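Local coordinates for putative CRISPR-associated endoribonuclease-like protein Cas6nc (Pyrococcus horikoshii, PDB 3QJL) that binds CRISPR RNA as a Cas6-family protein of the prokaryotic adaptive immune system, crystallising as a homodimer when crRNA is present, at residues R6-L11 / D78-I83; G125-F130 / V210-G215; I136-V141 / M161-K166. All coordinates share one frame; numbering follows the deposited sequence.

Interaction 1. Residues R6-L11 / D78-I83; sequences RIEVKL and DVSLYI. With nucleotides of chain B.
Arg6 CA lies 3.3 Å from Ile83 O where strand 5-13 pairs antiparallel with strand 79-85, in the sheet of the N-terminal ferredoxin-like domain of this Cas6 protein. The Arg6 side chain leaves the strand with CG anti to the backbone N (chi1 171°) and bends at chi3 toward the RNA. Its NH1 donates to N7 of G1 of chain B at 3.2 Å, with the base nitrogen in the guanidinium plane. Ile7 and Ile83 form a hydrogen-bonded pair. Their side chains lie side by side on the face that packs on helix 88-100, Ile7 on Ile91 and Ile83 on Ile94. Glu8 stands on the other face, next to Tyr82. Its CB is 3.6 Å from Tyr82 CE2, and the carboxylate and ring planes are turned 51° apart. Glu8 OE2 has a salt bridge to Lys117 on the neighbouring strand 109-118. One face of the Tyr82 ring receives C8 of G1 of chain B, 3.8 Å above the ring plane and over its centre. Val9 pairs with Leu81 through two backbone bonds, and its CG2 reaches Ile83 CD1. Lys10 is extended until chi4, where it bends toward Asp78. Its NZ makes a salt bridge to Asp78 OD1 at 3.1 Å, meeting the oxygen from above the carboxylate plane. Leu11 ends the run, with its CB 3.5 Å from Val79 CG2.

Interaction 2. Residues G125-F130 / V210-G215; sequences GKENVF and VFRYAG. With nucleotides of chain B.
Phe130 and Phe211 form the tight part of the antiparallel pairing between strands 128-132 and 204-215. Phe130 CB sits over one face of the Phe211 ring, 4.0 Å from the ring centroid and offset toward the rim. Phe211 has CG between its backbone N and carbonyl carbon (chi1 61°), which swings the ring beneath Phe130. The ring planes meet obliquely, at 35°. Tyr213 CB lies in the plane of the Phe130 ring at its edge, 3.7 Å from Phe130 CE2. Four backbone bonds, two per hydrogen-bonded pair, join Asn128 to Tyr213 and Phe130 to Phe211. The other face is looser. There Val129 CG1 touches Val210 CG1 at 3.9 Å, and Val129 CG2 lies obliquely against the Arg212 guanidinium. The exposed Glu127 marks the solvent side. Its OE1 stays 4.6 Å from Arg212 NE, well out of the guanidinium plane, so only charge links them. Gly125 N donates to a lone pair of Asn128 OD1, which ties the 125-128 backbone together. Val210 CG1 comes within 3.5 Å of O4' of C5 of chain B. The arrangement is an antiparallel sheet of the C-terminal RAMP domain, with aromatics packed on one face and RNA beside the other.

Interaction 3. Residues I136-V141 / M161-K166; sequences IVVRTV and MDRLRK
Val138 wedges its two methyl groups against Arg163 and Leu164, where a beta hairpin meets helix 160-176 in the C-terminal Cas6 domain. The hairpin pairs strand 138-143 with strand 148-153. Strand and helix run steeply across each other, with 106° between their directions. Val138 has CG1 anti to the backbone N (chi1 173°), and each branch takes one partner. CG1 lies 3.5 Å from Arg163 CG, and the two side chains slide past each other in opposite directions. CG2 meets Leu164 CD1 at 3.8 Å, the side chains crossing at about a right angle. Leu164 also touches Phe185, so this side of the helix faces both the hairpin and strand 185-189. Arg163 leaves the helix with CG anti to its own backbone N, then bends at chi2 (68°). The bend carries the aliphatic part of the chain past Val138 and brings NE to the strand backbone. Arg139 points its CB away from the helix, and its NE is in a salt bridge with Asp152 on strand 148-153. Its main-chain carbonyl faces the helix. The Arg163 guanidinium also has a long, weak ion pair from NH2 to Glu230. The bond across the contact is Arg163 NE to Arg139 O at 2.7 Å, nearly straight out from the carbonyl and close to the guanidinium plane.

In the fold
Interaction 1 comes first along the chain and belongs to the N-terminal sheet. Interactions 2 and 3 lie in the C-terminal half, with interaction 3 nested inside the loop that interaction 2 closes. The centres of interactions 1 and 2 are about 25 Å apart, and their nearest atoms about 7 Å. Interactions 1 and 3 lie on opposite sides of the chain's centre, about 28 Å between centres. Strands 128-132 and 138-143 follow each other in the chain. Interactions 2 and 3 touch, Phe211 CE1 packing on Ile136 CD1 at 3.6 Å, so the segment leading into the hairpin packs on the C-terminal sheet. Nucleotides of chain B approach both sheets, consistent with RNA binding by both halves.

Interaction 1. Residues R6-L11 / D78-I83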
loop_
_atom_site.group_PDB
_atom_site.type_symbol
_atom_site.label_atom_id
_atom_site.label_comp_id
_atom_site.label_asym_id
_atom_site.label_seq_id
_atom_site.Cartn_x
_atom_site.Cartn_y
_atom_site.Cartn_z
ATOM N N ARG A 6 7.603 19.005 -18.187
ATOM C CA ARG A 6 7.865 18.255 -16.979
ATOM C C ARG A 6 9.328 17.840 -17.026
ATOM O O ARG A 6 9.804 17.397 -18.061
ATOM C CB ARG A 6 6.950 17.033 -16.939
ATOM C CG ARG A 6 7.287 16.057 -15.843
ATOM C CD ARG A 6 6.241 14.954 -15.718
ATOM N NE ARG A 6 4.895 15.451 -15.433
ATOM C CZ ARG A 6 3.980 14.762 -14.758
ATOM N NH1 ARG A 6 4.275 13.558 -14.290
ATOM N NH2 ARG A 6 2.778 15.275 -14.538
ATOM N N ILE A 7 10.053 17.984 -15.927
ATOM C CA ILE A 7 11.467 17.631 -15.948
ATOM C C ILE A 7 11.867 16.559 -14.932
ATOM O O ILE A 7 11.243 16.405 -13.883
ATOM C CB ILE A 7 12.379 18.867 -15.769
ATOM C CG1 ILE A 7 12.013 19.629 -14.493
ATOM C CG2 ILE A 7 12.266 19.776 -16.958
ATOM C CD1 ILE A 7 12.978 20.750 -14.163
ATOM N N GLU A 8 12.916 15.820 -15.264
ATOM C CA GLU A 8 13.527 14.901 -14.336
ATOM C C GLU A 8 14.885 15.417 -13.916
ATOM O O GLU A 8 15.779 15.576 -14.738
ATOM C CB GLU A 8 13.683 13.528 -14.970
ATOM C CG GLU A 8 14.638 12.622 -14.220
ATOM C CD GLU A 8 14.602 11.205 -14.740
ATOM O OE1 GLU A 8 15.219 10.316 -14.105
ATOM O OE2 GLU A 8 13.943 10.980 -15.780
ATOM N N VAL A 9 15.030 15.673 -12.626
ATOM C CA VAL A 9 16.289 16.085 -12.037
ATOM C C VAL A 9 16.940 14.886 -11.366
ATOM O O VAL A 9 16.392 14.348 -10.418
ATOM C CB VAL A 9 16.032 17.115 -10.935
ATOM C CG1 VAL A 9 17.331 17.503 -10.251
ATOM C CG2 VAL A 9 15.289 18.326 -11.489
ATOM N N LYS A 10 18.106 14.458 -11.834
ATOM C CA LYS A 10 18.812 13.369 -11.165
ATOM C C LYS A 10 19.643 13.882 -9.999
ATOM O O LYS A 10 20.283 14.912 -10.095
ATOM C CB LYS A 10 19.684 12.588 -12.146
ATOM C CG LYS A 10 18.925 11.554 -12.957
ATOM C CD LYS A 10 19.885 10.621 -13.675
ATOM C CE LYS A 10 19.153 9.504 -14.417
ATOM N NZ LYS A 10 18.808 8.338 -13.535
ATOM N N LEU A 11 19.617 13.170 -8.884
ATOM C CA LEU A 11 20.401 13.576 -7.730
ATOM C C LEU A 11 21.352 12.469 -7.309
ATOM O O LEU A 11 21.037 11.276 -7.422
ATOM C CB LEU A 11 19.496 13.963 -6.572
ATOM C CG LEU A 11 18.601 15.163 -6.846
ATOM C CD1 LEU A 11 17.376 15.079 -5.998
ATOM C CD2 LEU A 11 19.340 16.457 -6.581
ATOM N N ASP A 78 21.803 6.758 -8.091
ATOM C CA ASP A 78 21.170 8.070 -8.016
ATOM C C ASP A 78 19.677 7.989 -7.676
ATOM O O ASP A 78 19.093 6.909 -7.594
ATOM C CB ASP A 78 21.356 8.837 -9.330
ATOM C CG ASP A 78 20.725 8.122 -10.519
ATOM O OD1 ASP A 78 19.476 7.984 -10.553
ATOM O OD2 ASP A 78 21.474 7.699 -11.427
ATOM N N VAL A 79 19.069 9.156 -7.507
ATOM C CA VAL A 79 17.646 9.272 -7.253
ATOM C C VAL A 79 17.089 10.354 -8.170
ATOM O O VAL A 79 17.803 11.279 -8.521
ATOM C CB VAL A 79 17.390 9.659 -5.794
ATOM C CG1 VAL A 79 17.826 8.551 -4.878
ATOM C CG2 VAL A 79 18.126 10.943 -5.439
ATOM N N SER A 80 15.823 10.265 -8.547
ATOM C CA SER A 80 15.246 11.271 -9.426
ATOM C C SER A 80 14.201 12.073 -8.680
ATOM O O SER A 80 13.653 11.622 -7.685
ATOM C CB SER A 80 14.620 10.617 -10.653
ATOM O OG SER A 80 15.202 9.356 -10.865
ATOM N N LEU A 81 13.944 13.281 -9.148
ATOM C CA LEU A 81 12.885 14.091 -8.592
ATOM C C LEU A 81 12.161 14.737 -9.750
ATOM O O LEU A 81 12.756 15.517 -10.476
ATOM C CB LEU A 81 13.501 15.166 -7.720
ATOM C CG LEU A 81 12.597 16.313 -7.307
ATOM C CD1 LEU A 81 11.835 15.949 -6.057
ATOM C CD2 LEU A 81 13.429 17.552 -7.068
ATOM N N TYR A 82 10.883 14.438 -9.928
ATOM C CA TYR A 82 10.156 14.973 -11.072
ATOM C C TYR A 82 9.433 16.252 -10.712
ATOM O O TYR A 82 8.847 16.345 -9.640
ATOM C CB TYR A 82 9.168 13.944 -11.594
ATOM C CG TYR A 82 9.857 12.701 -12.061
ATOM C CD1 TYR A 82 10.055 11.634 -11.203
ATOM C CD2 TYR A 82 10.333 12.600 -13.353
ATOM C CE1 TYR A 82 10.696 10.497 -11.625
ATOM C CE2 TYR A 82 10.973 11.465 -13.781
ATOM C CZ TYR A 82 11.154 10.418 -12.915
ATOM O OH TYR A 82 11.799 9.284 -13.341
ATOM N N ILE A 83 9.479 17.236 -11.607
ATOM C CA ILE A 83 8.868 18.537 -11.367
ATOM C C ILE A 83 7.958 18.858 -12.540
ATOM O O ILE A 83 8.285 18.526 -13.667
ATOM C CB ILE A 83 9.958 19.614 -11.229
ATOM C CG1 ILE A 83 10.964 19.196 -10.157
ATOM C CG2 ILE A 83 9.361 20.979 -10.907
ATOM C CD1 ILE A 83 11.978 20.250 -9.815
ATOM O "O5'" G B 1 11.093 8.891 -17.380
ATOM C "C5'" G B 1 10.609 7.549 -17.384
ATOM C "C4'" G B 1 10.119 7.127 -16.018
ATOM O "O4'" G B 1 9.568 8.290 -15.337
ATOM C "C3'" G B 1 9.016 6.066 -16.019
ATOM O "O3'" G B 1 9.136 5.226 -14.857
ATOM C "C2'" G B 1 7.743 6.911 -15.913
ATOM O "O2'" G B 1 6.618 6.235 -15.378
ATOM C "C1'" G B 1 8.209 8.059 -15.011
ATOM N N9 G B 1 7.471 9.319 -15.206
ATOM C C8 G B 1 7.255 10.282 -14.247
ATOM N N7 G B 1 6.567 11.304 -14.675
ATOM C C5 G B 1 6.312 11.007 -16.005
ATOM C C6 G B 1 5.605 11.749 -16.983
ATOM O O6 G B 1 5.048 12.845 -16.854
ATOM N N1 G B 1 5.575 11.102 -18.217
ATOM C C2 G B 1 6.152 9.886 -18.481
ATOM N N2 G B 1 6.008 9.427 -19.738
ATOM N N3 G B 1 6.818 9.181 -17.573
ATOM C C4 G B 1 6.863 9.791 -16.360
#

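Interaction 2. Residues G125-F130 / V210-G215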
loop_
_atom_site.group_PDB
_atom_site.type_symbol
_atom_site.label_atom_id
_atom_site.label_comp_id
_atom_site.label_asym_id
_atom_site.label_seq_id
_atom_site.Cartn_x
_atom_site.Cartn_y
_atom_site.Cartn_z
ATOM N N GLY A 125 -6.855 10.975 -22.485
ATOM C CA GLY A 125 -8.085 10.522 -23.115
ATOM C C GLY A 125 -9.324 11.099 -22.455
ATOM O O GLY A 125 -9.233 11.996 -21.610
ATOM N N LYS A 126 -10.487 10.555 -22.805
ATOM C CA LYS A 126 -11.726 10.937 -22.133
ATOM C C LYS A 126 -11.649 10.534 -20.669
ATOM O O LYS A 126 -12.046 11.292 -19.778
ATOM C CB LYS A 126 -12.942 10.282 -22.798
ATOM C CG LYS A 126 -13.367 10.950 -24.101
ATOM C CD LYS A 126 -14.792 11.507 -24.029
ATOM C CE LYS A 126 -14.960 12.708 -24.966
ATOM N NZ LYS A 126 -14.344 12.474 -26.305
ATOM N N GLU A 127 -11.140 9.328 -20.431
ATOM C CA GLU A 127 -10.889 8.846 -19.081
ATOM C C GLU A 127 -9.425 8.492 -18.920
ATOM O O GLU A 127 -8.818 7.906 -19.812
ATOM C CB GLU A 127 -11.715 7.602 -18.792
ATOM C CG GLU A 127 -13.169 7.848 -18.526
ATOM C CD GLU A 127 -13.943 6.559 -18.560
ATOM O OE1 GLU A 127 -13.333 5.529 -18.940
ATOM O OE2 GLU A 127 -15.146 6.569 -18.214
ATOM N N ASN A 128 -8.867 8.824 -17.768
ATOM C CA ASN A 128 -7.476 8.529 -17.512
ATOM C C ASN A 128 -7.279 7.824 -16.183
ATOM O O ASN A 128 -7.995 8.098 -15.217
ATOM C CB ASN A 128 -6.686 9.822 -17.550
ATOM C CG ASN A 128 -6.849 10.546 -18.873
ATOM O OD1 ASN A 128 -6.416 10.049 -19.915
ATOM N ND2 ASN A 128 -7.484 11.714 -18.844
ATOM N N VAL A 129 -6.325 6.898 -16.139
ATOM C CA VAL A 129 -5.994 6.231 -14.893
ATOM C C VAL A 129 -4.716 6.799 -14.345
ATOM O O VAL A 129 -3.642 6.526 -14.870
ATOM C CB VAL A 129 -5.774 4.743 -15.087
ATOM C CG1 VAL A 129 -5.449 4.091 -13.744
ATOM C CG2 VAL A 129 -7.003 4.110 -15.711
ATOM N N PHE A 130 -4.826 7.568 -13.271
ATOM C CA PHE A 130 -3.668 8.225 -12.699
ATOM C C PHE A 130 -3.190 7.448 -11.505
ATOM O O PHE A 130 -3.987 6.856 -10.782
ATOM C CB PHE A 130 -4.007 9.640 -12.239
ATOM C CG PHE A 130 -4.286 10.596 -13.352
ATOM C CD1 PHE A 130 -3.254 11.119 -14.109
ATOM C CD2 PHE A 130 -5.578 10.992 -13.625
ATOM C CE1 PHE A 130 -3.508 12.018 -15.117
ATOM C CE2 PHE A 130 -5.841 11.873 -14.636
ATOM C CZ PHE A 130 -4.804 12.393 -15.384
ATOM N N VAL A 210 -4.000 5.004 -6.687
ATOM C CA VAL A 210 -4.193 4.914 -8.123
ATOM C C VAL A 210 -5.673 5.149 -8.325
ATOM O O VAL A 210 -6.475 4.482 -7.686
ATOM C CB VAL A 210 -3.820 3.534 -8.647
ATOM C CG1 VAL A 210 -4.410 3.320 -10.024
ATOM C CG2 VAL A 210 -2.317 3.378 -8.665
ATOM N N PHE A 211 -6.047 6.112 -9.161
ATOM C CA PHE A 211 -7.464 6.401 -9.352
ATOM C C PHE A 211 -7.812 6.652 -10.808
ATOM O O PHE A 211 -6.929 6.872 -11.631
ATOM C CB PHE A 211 -7.895 7.588 -8.505
ATOM C CG PHE A 211 -7.178 8.860 -8.833
ATOM C CD1 PHE A 211 -5.892 9.087 -8.376
ATOM C CD2 PHE A 211 -7.800 9.843 -9.585
ATOM C CE1 PHE A 211 -5.239 10.267 -8.666
ATOM C CE2 PHE A 211 -7.158 11.017 -9.881
ATOM C CZ PHE A 211 -5.870 11.233 -9.425
ATOM N N ARG A 212 -9.103 6.590 -11.124
ATOM C CA ARG A 212 -9.564 6.883 -12.468
ATOM C C ARG A 212 -10.292 8.203 -12.470
ATOM O O ARG A 212 -11.159 8.447 -11.634
ATOM C CB ARG A 212 -10.483 5.801 -13.022
ATOM C CG ARG A 212 -11.180 6.252 -14.306
ATOM C CD ARG A 212 -11.929 5.146 -15.022
ATOM N NE ARG A 212 -11.076 3.992 -15.255
ATOM C CZ ARG A 212 -11.123 2.890 -14.516
ATOM N NH1 ARG A 212 -11.992 2.811 -13.512
ATOM N NH2 ARG A 212 -10.315 1.869 -14.781
ATOM N N TYR A 213 -9.917 9.054 -13.417
ATOM C CA TYR A 213 -10.490 10.371 -13.551
ATOM C C TYR A 213 -11.469 10.300 -14.694
ATOM O O TYR A 213 -11.202 9.639 -15.685
ATOM C CB TYR A 213 -9.384 11.366 -13.885
ATOM C CG TYR A 213 -9.868 12.779 -14.066
ATOM C CD1 TYR A 213 -10.525 13.166 -15.229
ATOM C CD2 TYR A 213 -9.670 13.729 -13.077
ATOM C CE1 TYR A 213 -10.974 14.461 -15.400
ATOM C CE2 TYR A 213 -10.111 15.027 -13.241
ATOM C CZ TYR A 213 -10.765 15.389 -14.403
ATOM O OH TYR A 213 -11.216 16.684 -14.560
ATOM N N ALA A 214 -12.612 10.956 -14.551
ATOM C CA ALA A 214 -13.553 11.112 -15.660
ATOM C C ALA A 214 -14.109 12.544 -15.661
ATOM O O ALA A 214 -14.055 13.229 -14.641
ATOM C CB ALA A 214 -14.671 10.106 -15.552
ATOM N N GLY A 215 -14.689 12.977 -16.778
ATOM C CA GLY A 215 -15.194 14.335 -16.867
ATOM C C GLY A 215 -14.249 15.382 -17.407
ATOM O O GLY A 215 -13.461 15.107 -18.311
ATOM P P C B 5 0.742 -1.315 -8.461
ATOM O OP1 C B 5 1.504 -0.934 -7.248
ATOM O OP2 C B 5 0.232 -2.703 -8.577
ATOM O "O5'" C B 5 -0.437 -0.281 -8.697
ATOM C "C5'" C B 5 -1.426 -0.511 -9.687
ATOM C "C4'" C B 5 -2.783 -0.701 -9.066
ATOM O "O4'" C B 5 -3.787 -0.080 -9.912
ATOM C "C3'" C B 5 -3.210 -2.150 -8.880
ATOM O "O3'" C B 5 -3.979 -2.264 -7.683
ATOM C "C2'" C B 5 -4.099 -2.395 -10.096
ATOM O "O2'" C B 5 -5.053 -3.418 -9.929
ATOM C "C1'" C B 5 -4.758 -1.031 -10.281
ATOM N N1 C B 5 -5.166 -0.740 -11.670
ATOM C C2 C B 5 -6.523 -0.791 -12.010
ATOM O O2 C B 5 -7.361 -1.110 -11.145
ATOM N N3 C B 5 -6.885 -0.502 -13.282
ATOM C C4 C B 5 -5.960 -0.173 -14.192
ATOM N N4 C B 5 -6.380 0.093 -15.433
ATOM C C5 C B 5 -4.575 -0.106 -13.869
ATOM C C6 C B 5 -4.226 -0.388 -12.606
#

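Interaction 3. Residues I136-V141 / M161-K166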
loop_
_atom_site.group_PDB
_atom_site.type_symbol
_atom_site.label_atom_id
_atom_site.label_comp_id
_atom_site.label_asym_id
_atom_site.label_seq_id
_atom_site.Cartn_x
_atom_site.Cartn_y
_atom_site.Cartn_z
ATOM N N ILE A 136 -1.756 13.145 -2.761
ATOM C CA ILE A 136 -2.804 14.141 -2.968
ATOM C C ILE A 136 -3.426 14.594 -1.638
ATOM O O ILE A 136 -3.861 13.766 -0.836
ATOM C CB ILE A 136 -3.912 13.595 -3.870
ATOM C CG1 ILE A 136 -3.448 13.584 -5.336
ATOM C CG2 ILE A 136 -5.188 14.406 -3.681
ATOM C CD1 ILE A 136 -4.318 12.771 -6.287
ATOM N N VAL A 137 -3.455 15.908 -1.416
ATOM C CA VAL A 137 -3.935 16.517 -0.177
ATOM C C VAL A 137 -5.246 17.288 -0.394
ATOM O O VAL A 137 -5.305 18.188 -1.229
ATOM C CB VAL A 137 -2.895 17.517 0.385
ATOM C CG1 VAL A 137 -3.516 18.379 1.445
ATOM C CG2 VAL A 137 -1.684 16.806 0.935
ATOM N N VAL A 138 -6.291 16.947 0.354
ATOM C CA VAL A 138 -7.538 17.720 0.313
ATOM C C VAL A 138 -8.015 18.063 1.727
ATOM O O VAL A 138 -8.331 17.169 2.508
ATOM C CB VAL A 138 -8.651 16.983 -0.443
ATOM C CG1 VAL A 138 -9.963 17.735 -0.305
ATOM C CG2 VAL A 138 -8.269 16.821 -1.899
ATOM N N ARG A 139 -8.059 19.357 2.051
ATOM C CA ARG A 139 -8.294 19.793 3.425
ATOM C C ARG A 139 -9.618 20.499 3.625
ATOM O O ARG A 139 -10.141 21.143 2.721
ATOM C CB ARG A 139 -7.194 20.726 3.913
ATOM C CG ARG A 139 -5.808 20.365 3.474
ATOM C CD ARG A 139 -4.797 21.188 4.233
ATOM N NE ARG A 139 -4.423 20.533 5.476
ATOM C CZ ARG A 139 -3.549 21.032 6.339
ATOM N NH1 ARG A 139 -2.973 22.202 6.092
ATOM N NH2 ARG A 139 -3.256 20.365 7.446
ATOM N N THR A 140 -10.136 20.370 4.840
ATOM C CA THR A 140 -11.374 21.000 5.238
ATOM C C THR A 140 -11.126 21.579 6.617
ATOM O O THR A 140 -10.110 21.286 7.246
ATOM C CB THR A 140 -12.524 19.975 5.284
ATOM O OG1 THR A 140 -13.780 20.653 5.396
ATOM C CG2 THR A 140 -12.363 19.035 6.461
ATOM N N VAL A 141 -12.038 22.424 7.072
ATOM C CA VAL A 141 -12.006 22.924 8.444
ATOM C C VAL A 141 -13.006 22.186 9.340
ATOM O O VAL A 141 -14.142 21.916 8.938
ATOM C CB VAL A 141 -12.307 24.431 8.496
ATOM C CG1 VAL A 141 -13.016 24.786 9.793
ATOM C CG2 VAL A 141 -11.028 25.224 8.334
ATOM N N MET A 161 -14.906 14.492 -2.524
ATOM C CA MET A 161 -15.157 14.799 -3.927
ATOM C C MET A 161 -15.659 16.222 -4.119
ATOM O O MET A 161 -15.271 16.899 -5.066
ATOM C CB MET A 161 -16.170 13.814 -4.510
ATOM C CG MET A 161 -16.202 13.757 -6.012
ATOM S SD MET A 161 -14.597 13.310 -6.704
ATOM C CE MET A 161 -13.950 14.919 -7.175
ATOM N N ASP A 162 -16.522 16.678 -3.225
ATOM C CA ASP A 162 -17.085 18.007 -3.370
ATOM C C ASP A 162 -16.049 19.064 -3.022
ATOM O O ASP A 162 -15.989 20.133 -3.639
ATOM C CB ASP A 162 -18.325 18.191 -2.507
ATOM C CG ASP A 162 -18.833 19.612 -2.549
ATOM O OD1 ASP A 162 -19.554 19.945 -3.517
ATOM O OD2 ASP A 162 -18.487 20.404 -1.636
ATOM N N ARG A 163 -15.224 18.768 -2.033
ATOM C CA ARG A 163 -14.168 19.690 -1.670
ATOM C C ARG A 163 -13.106 19.767 -2.781
ATOM O O ARG A 163 -12.656 20.845 -3.142
ATOM C CB ARG A 163 -13.558 19.262 -0.343
ATOM C CG ARG A 163 -12.471 20.156 0.147
ATOM C CD ARG A 163 -12.981 21.518 0.555
ATOM N NE ARG A 163 -11.832 22.315 0.979
ATOM C CZ ARG A 163 -11.378 23.406 0.361
ATOM N NH1 ARG A 163 -12.001 23.888 -0.715
ATOM N NH2 ARG A 163 -10.305 24.034 0.841
ATOM N N LEU A 164 -12.724 18.621 -3.333
ATOM C CA LEU A 164 -11.675 18.564 -4.342
ATOM C C LEU A 164 -12.105 19.297 -5.592
ATOM O O LEU A 164 -11.316 20.014 -6.199
ATOM C CB LEU A 164 -11.360 17.115 -4.706
ATOM C CG LEU A 164 -10.393 16.881 -5.873
ATOM C CD1 LEU A 164 -8.983 17.385 -5.549
ATOM C CD2 LEU A 164 -10.370 15.412 -6.253
ATOM N N ARG A 165 -13.359 19.082 -5.976
ATOM C CA ARG A 165 -13.969 19.741 -7.117
ATOM C C ARG A 165 -13.794 21.266 -6.985
ATOM O O ARG A 165 -13.290 21.932 -7.895
ATOM C CB ARG A 165 -15.446 19.351 -7.165
ATOM C CG ARG A 165 -16.141 19.481 -8.511
ATOM C CD ARG A 165 -17.530 18.803 -8.484
ATOM N NE ARG A 165 -17.481 17.342 -8.673
ATOM C CZ ARG A 165 -18.107 16.438 -7.906
ATOM N NH1 ARG A 165 -18.843 16.818 -6.862
ATOM N NH2 ARG A 165 -17.998 15.141 -8.178
ATOM N N LYS A 166 -14.190 21.818 -5.843
ATOM C CA LYS A 166 -14.056 23.255 -5.610
ATOM C C LYS A 166 -12.601 23.717 -5.574
ATOM O O LYS A 166 -12.279 24.794 -6.051
ATOM C CB LYS A 166 -14.788 23.677 -4.328
ATOM C CG LYS A 166 -16.281 23.829 -4.516
ATOM C CD LYS A 166 -17.051 23.649 -3.229
ATOM C CE LYS A 166 -18.534 23.552 -3.518
ATOM N NZ LYS A 166 -19.277 22.929 -2.390
#